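Local coordinates for 2-hydroxyisobutyryl-CoA synthetase (Aquincola tertiaricarbonis, PDB 6HDY), which belongs to the AMP-binding acyl-CoA synthetases, two-domain enzymes of the ANL superfamily, at residues A[201-213]-A[224-237]. Numbering follows the deposited sequence.
Sequences GMSARLVQWLDTM and YAIHLAEVAREEKL. With SO4 (sulfate ion), chain F.
Ser203, Val207 and Leu228 carry a steep helix-helix packing in the AMP-binding domain, where the helical segments 202-213 and 224-234 cross at -79°, their axes 9.0 Å apart at closest approach. The case illustrates knobs-into-holes packing used reciprocally: Leu228 enters a hole formed by Ser203, Leu206, Val207 and Leu210, while Ser203 enters one lined by Tyr224, His227, Leu228 and Val231. Leu228 divides its branches, CD1 lying 3.8 Å from Val207 CG1 and CD2 meeting Leu210 CD1 tip to tip at 3.7 Å. Val207, with CG1 anti to its carbonyl carbon (chi1 -66°), sets that methyl 3.8 Å from Ala232 CB and turns CG2 to Glu235 and Leu237. A Schellman motif with Lys236 at its C-prime position ends the second helix and brings Leu237 back, its CD1 3.6 Å from Gln208 NE2 and its CD2 against the Asp211 carboxylate. At the other end, Ser203 OG lies in the plane of the Tyr224 ring, hydrogen-bonded to Tyr224 OH (3.0 Å); a water joins Ser203 OG to His227 NE2. A sulfate ion, probably from the crystallisation liquor, accepts from Gly201 N at the N-cap. On the sheet side of the crossing, Leu206 and Leu210 touch strand 165-168, Tyr224 and Leu228 strand 217-220, and helix 258-268 flanks Leu228.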
loop_
_atom_site.group_PDB
_atom_site.type_symbol
_atom_site.label_atom_id
_atom_site.label_comp_id
_atom_site.label_asym_id
_atom_site.label_seq_id
_atom_site.Cartn_x
_atom_site.Cartn_y
_atom_site.Cartn_z
ATOM N N GLY A 201 14.383 -3.987 1.896
ATOM C CA GLY A 201 14.418 -4.065 3.348
ATOM C C GLY A 201 13.125 -4.584 3.941
ATOM O O GLY A 201 13.088 -4.945 5.117
ATOM N N MET A 202 12.064 -4.667 3.122
ATOM C CA MET A 202 10.747 -5.114 3.592
ATOM C C MET A 202 10.680 -6.568 4.031
ATOM O O MET A 202 10.069 -6.859 5.065
ATOM C CB MET A 202 9.661 -4.835 2.552
ATOM C CG MET A 202 9.125 -3.435 2.595
ATOM S SD MET A 202 7.666 -3.288 1.525
ATOM C CE MET A 202 7.053 -1.751 2.081
ATOM N N SER A 203 11.260 -7.482 3.233
ATOM C CA SER A 203 11.214 -8.927 3.472
ATOM C C SER A 203 11.931 -9.334 4.748
ATOM O O SER A 203 11.433 -10.189 5.489
ATOM C CB SER A 203 11.782 -9.680 2.273
ATOM O OG SER A 203 11.207 -9.178 1.078
ATOM N N ALA A 204 13.085 -8.698 5.024
ATOM C CA ALA A 204 13.848 -8.980 6.244
ATOM C C ALA A 204 13.029 -8.544 7.453
ATOM O O ALA A 204 12.982 -9.262 8.439
ATOM C CB ALA A 204 15.196 -8.263 6.214
ATOM N N ARG A 205 12.320 -7.414 7.345
ATOM C CA ARG A 205 11.478 -6.921 8.431
ATOM C C ARG A 205 10.194 -7.743 8.591
ATOM O O ARG A 205 9.791 -8.024 9.717
ATOM C CB ARG A 205 11.216 -5.429 8.273
ATOM C CG ARG A 205 12.427 -4.597 8.701
ATOM C CD ARG A 205 12.164 -3.100 8.823
ATOM N NE ARG A 205 11.806 -2.506 7.536
ATOM C CZ ARG A 205 10.557 -2.382 7.103
ATOM N NH1 ARG A 205 10.314 -1.855 5.909
ATOM N NH2 ARG A 205 9.542 -2.791 7.856
ATOM N N LEU A 206 9.605 -8.189 7.472
ATOM C CA LEU A 206 8.394 -9.006 7.455
ATOM C C LEU A 206 8.539 -10.300 8.212
ATOM O O LEU A 206 7.646 -10.647 8.967
ATOM C CB LEU A 206 7.919 -9.294 6.014
ATOM C CG LEU A 206 6.575 -10.079 5.857
ATOM C CD1 LEU A 206 5.436 -9.463 6.740
ATOM C CD2 LEU A 206 6.129 -10.067 4.393
ATOM N N VAL A 207 9.631 -11.039 7.981
ATOM C CA VAL A 207 9.870 -12.319 8.649
ATOM C C VAL A 207 9.876 -12.130 10.175
ATOM O O VAL A 207 9.261 -12.939 10.875
ATOM C CB VAL A 207 11.093 -13.118 8.105
ATOM C CG1 VAL A 207 10.844 -13.553 6.663
ATOM C CG2 VAL A 207 12.402 -12.333 8.217
ATOM N N GLN A 208 10.464 -11.012 10.672
ATOM C CA GLN A 208 10.440 -10.668 12.099
ATOM C C GLN A 208 9.004 -10.431 12.556
ATOM O O GLN A 208 8.639 -10.953 13.606
ATOM C CB GLN A 208 11.319 -9.438 12.421
ATOM C CG GLN A 208 12.827 -9.643 12.214
ATOM C CD GLN A 208 13.467 -10.718 13.096
ATOM O OE1 GLN A 208 12.925 -11.164 14.135
ATOM N NE2 GLN A 208 14.653 -11.161 12.687
ATOM N N TRP A 209 8.171 -9.682 11.749
ATOM C CA TRP A 209 6.767 -9.430 12.073
ATOM C C TRP A 209 5.940 -10.695 12.085
ATOM O O TRP A 209 5.059 -10.815 12.923
ATOM C CB TRP A 209 6.128 -8.374 11.143
ATOM C CG TRP A 209 6.448 -6.976 11.559
ATOM C CD1 TRP A 209 7.576 -6.272 11.254
ATOM C CD2 TRP A 209 5.653 -6.122 12.385
ATOM N NE1 TRP A 209 7.531 -5.031 11.830
ATOM C CE2 TRP A 209 6.363 -4.909 12.537
ATOM C CE3 TRP A 209 4.387 -6.242 12.980
ATOM C CZ2 TRP A 209 5.869 -3.841 13.293
ATOM C CZ3 TRP A 209 3.894 -5.170 13.708
ATOM C CH2 TRP A 209 4.639 -4.002 13.877
ATOM N N LEU A 210 6.210 -11.640 11.165
ATOM C CA LEU A 210 5.486 -12.920 11.088
ATOM C C LEU A 210 5.838 -13.828 12.278
ATOM O O LEU A 210 4.974 -14.561 12.772
ATOM C CB LEU A 210 5.782 -13.653 9.772
ATOM C CG LEU A 210 5.468 -12.904 8.460
ATOM C CD1 LEU A 210 6.126 -13.596 7.293
ATOM C CD2 LEU A 210 3.981 -12.773 8.221
ATOM N N ASP A 211 7.111 -13.782 12.727
ATOM C CA ASP A 211 7.595 -14.540 13.880
ATOM C C ASP A 211 6.971 -13.979 15.160
ATOM O O ASP A 211 6.554 -14.753 16.013
ATOM C CB ASP A 211 9.131 -14.475 13.960
ATOM C CG ASP A 211 9.749 -15.444 14.968
ATOM O OD1 ASP A 211 9.849 -16.652 14.647
ATOM O OD2 ASP A 211 10.183 -14.981 16.045
ATOM N N THR A 212 6.883 -12.634 15.283
ATOM C CA THR A 212 6.283 -11.973 16.445
ATOM C C THR A 212 4.750 -12.129 16.473
ATOM O O THR A 212 4.206 -12.600 17.475
ATOM C CB THR A 212 6.695 -10.491 16.494
ATOM O OG1 THR A 212 8.121 -10.377 16.441
ATOM C CG2 THR A 212 6.146 -9.763 17.730
ATOM N N MET A 213 4.067 -11.714 15.386
ATOM C CA MET A 213 2.601 -11.680 15.256
ATOM C C MET A 213 1.939 -13.035 15.094
ATOM O O MET A 213 0.807 -13.192 15.527
ATOM C CB MET A 213 2.161 -10.750 14.100
ATOM C CG MET A 213 2.468 -9.278 14.303
ATOM S SD MET A 213 1.557 -8.485 15.661
ATOM C CE MET A 213 2.877 -7.617 16.352
ATOM N N TYR A 224 6.622 -14.870 -4.126
ATOM C CA TYR A 224 6.991 -14.171 -2.900
ATOM C C TYR A 224 7.096 -15.096 -1.701
ATOM O O TYR A 224 8.064 -14.985 -0.952
ATOM C CB TYR A 224 6.082 -12.980 -2.585
ATOM C CG TYR A 224 6.661 -12.117 -1.483
ATOM C CD1 TYR A 224 8.038 -11.916 -1.379
ATOM C CD2 TYR A 224 5.842 -11.482 -0.565
ATOM C CE1 TYR A 224 8.577 -11.096 -0.392
ATOM C CE2 TYR A 224 6.374 -10.680 0.445
ATOM C CZ TYR A 224 7.741 -10.488 0.524
ATOM O OH TYR A 224 8.279 -9.691 1.499
ATOM N N ALA A 225 6.121 -16.001 -1.516
ATOM C CA ALA A 225 6.164 -16.983 -0.433
ATOM C C ALA A 225 7.511 -17.794 -0.455
ATOM O O ALA A 225 8.152 -17.941 0.582
ATOM C CB ALA A 225 4.982 -17.916 -0.557
ATOM N N ILE A 226 7.966 -18.229 -1.642
ATOM C CA ILE A 226 9.232 -18.944 -1.786
ATOM C C ILE A 226 10.394 -18.035 -1.371
ATOM O O ILE A 226 11.230 -18.463 -0.566
ATOM C CB ILE A 226 9.429 -19.594 -3.202
ATOM C CG1 ILE A 226 8.534 -20.843 -3.359
ATOM C CG2 ILE A 226 10.907 -20.001 -3.454
ATOM C CD1 ILE A 226 7.867 -20.927 -4.678
ATOM N N HIS A 227 10.431 -16.785 -1.895
ATOM C CA HIS A 227 11.504 -15.835 -1.591
ATOM C C HIS A 227 11.592 -15.510 -0.102
ATOM O O HIS A 227 12.693 -15.454 0.457
ATOM C CB HIS A 227 11.400 -14.571 -2.454
ATOM C CG HIS A 227 12.365 -13.483 -2.071
ATOM N ND1 HIS A 227 13.719 -13.737 -1.910
ATOM C CD2 HIS A 227 12.136 -12.165 -1.837
ATOM C CE1 HIS A 227 14.269 -12.576 -1.595
ATOM N NE2 HIS A 227 13.360 -11.602 -1.525
ATOM N N LEU A 228 10.427 -15.343 0.538
ATOM C CA LEU A 228 10.299 -15.050 1.959
ATOM C C LEU A 228 10.866 -16.166 2.863
ATOM O O LEU A 228 11.446 -15.844 3.905
ATOM C CB LEU A 228 8.827 -14.717 2.287
ATOM C CG LEU A 228 8.561 -13.847 3.501
ATOM C CD1 LEU A 228 9.252 -12.493 3.377
ATOM C CD2 LEU A 228 7.075 -13.677 3.704
ATOM N N ALA A 229 10.762 -17.458 2.450
ATOM C CA ALA A 229 11.324 -18.590 3.224
ATOM C C ALA A 229 12.866 -18.557 3.212
ATOM O O ALA A 229 13.503 -18.879 4.223
ATOM C CB ALA A 229 10.816 -19.920 2.687
ATOM N N GLU A 230 13.460 -18.119 2.070
ATOM C CA GLU A 230 14.914 -17.981 1.915
ATOM C C GLU A 230 15.345 -16.822 2.777
ATOM O O GLU A 230 16.360 -16.926 3.452
ATOM C CB GLU A 230 15.326 -17.706 0.466
ATOM C CG GLU A 230 14.972 -18.802 -0.524
ATOM C CD GLU A 230 15.103 -18.386 -1.976
ATOM O OE1 GLU A 230 15.297 -19.281 -2.827
ATOM O OE2 GLU A 230 15.015 -17.169 -2.267
ATOM N N VAL A 231 14.552 -15.732 2.798
ATOM C CA VAL A 231 14.841 -14.588 3.660
ATOM C C VAL A 231 14.724 -15.002 5.150
ATOM O O VAL A 231 15.619 -14.660 5.928
ATOM C CB VAL A 231 14.017 -13.324 3.299
ATOM C CG1 VAL A 231 14.266 -12.196 4.293
ATOM C CG2 VAL A 231 14.349 -12.855 1.886
ATOM N N ALA A 232 13.669 -15.781 5.523
ATOM C CA ALA A 232 13.460 -16.266 6.898
ATOM C C ALA A 232 14.679 -17.068 7.330
ATOM O O ALA A 232 15.243 -16.805 8.395
ATOM C CB ALA A 232 12.202 -17.125 6.987
ATOM N N ARG A 233 15.134 -17.993 6.464
ATOM C CA ARG A 233 16.295 -18.811 6.759
ATOM C C ARG A 233 17.575 -17.955 6.802
ATOM O O ARG A 233 18.266 -18.038 7.805
ATOM C CB ARG A 233 16.372 -20.021 5.827
ATOM C CG ARG A 233 15.220 -21.005 6.088
ATOM C CD ARG A 233 15.321 -22.277 5.273
ATOM N NE ARG A 233 15.042 -22.066 3.851
ATOM C CZ ARG A 233 13.858 -22.282 3.284
ATOM N NH1 ARG A 233 12.837 -22.727 4.008
ATOM N NH2 ARG A 233 13.688 -22.060 1.985
ATOM N N GLU A 234 17.816 -17.034 5.830
ATOM C CA GLU A 234 18.972 -16.110 5.873
ATOM C C GLU A 234 18.992 -15.294 7.186
ATOM O O GLU A 234 20.067 -14.998 7.710
ATOM C CB GLU A 234 18.949 -15.128 4.692
ATOM C CG GLU A 234 19.461 -15.690 3.374
ATOM C CD GLU A 234 19.321 -14.782 2.161
ATOM O OE1 GLU A 234 18.265 -14.119 2.014
ATOM O OE2 GLU A 234 20.252 -14.781 1.323
ATOM N N GLU A 235 17.790 -14.955 7.710
ATOM C CA GLU A 235 17.546 -14.184 8.935
ATOM C C GLU A 235 17.515 -15.056 10.208
ATOM O O GLU A 235 17.130 -14.573 11.280
ATOM C CB GLU A 235 16.233 -13.389 8.780
ATOM C CG GLU A 235 16.310 -11.960 9.274
ATOM C CD GLU A 235 17.251 -11.025 8.543
ATOM O OE1 GLU A 235 17.712 -11.368 7.430
ATOM O OE2 GLU A 235 17.503 -9.923 9.081
ATOM N N LYS A 236 17.937 -16.339 10.073
ATOM C CA LYS A 236 18.020 -17.376 11.119
ATOM C C LYS A 236 16.659 -17.619 11.849
ATOM O O LYS A 236 16.627 -17.967 13.036
ATOM C CB LYS A 236 19.189 -17.111 12.098
ATOM C CG LYS A 236 20.563 -17.488 11.521
ATOM C CD LYS A 236 21.714 -17.124 12.464
ATOM C CE LYS A 236 23.072 -17.188 11.795
ATOM N NZ LYS A 236 24.171 -16.825 12.735
ATOM N N LEU A 237 15.544 -17.480 11.098
ATOM C CA LEU A 237 14.185 -17.738 11.567
ATOM C C LEU A 237 13.639 -18.927 10.792
ATOM O O LEU A 237 13.983 -19.106 9.619
ATOM C CB LEU A 237 13.262 -16.514 11.374
ATOM C CG LEU A 237 13.588 -15.222 12.147
ATOM C CD1 LEU A 237 12.751 -14.071 11.635
ATOM C CD2 LEU A 237 13.360 -15.381 13.651
HETATM S S SO4 F . 14.604 -6.772 -0.363
HETATM O O1 SO4 F . 14.235 -6.625 -1.767
HETATM O O2 SO4 F . 15.813 -5.989 -0.115
HETATM O O3 SO4 F . 13.497 -6.290 0.473
HETATM O O4 SO4 F . 14.849 -8.190 -0.067
HETATM O O HOH W 1 12.360 -9.023 -1.321
#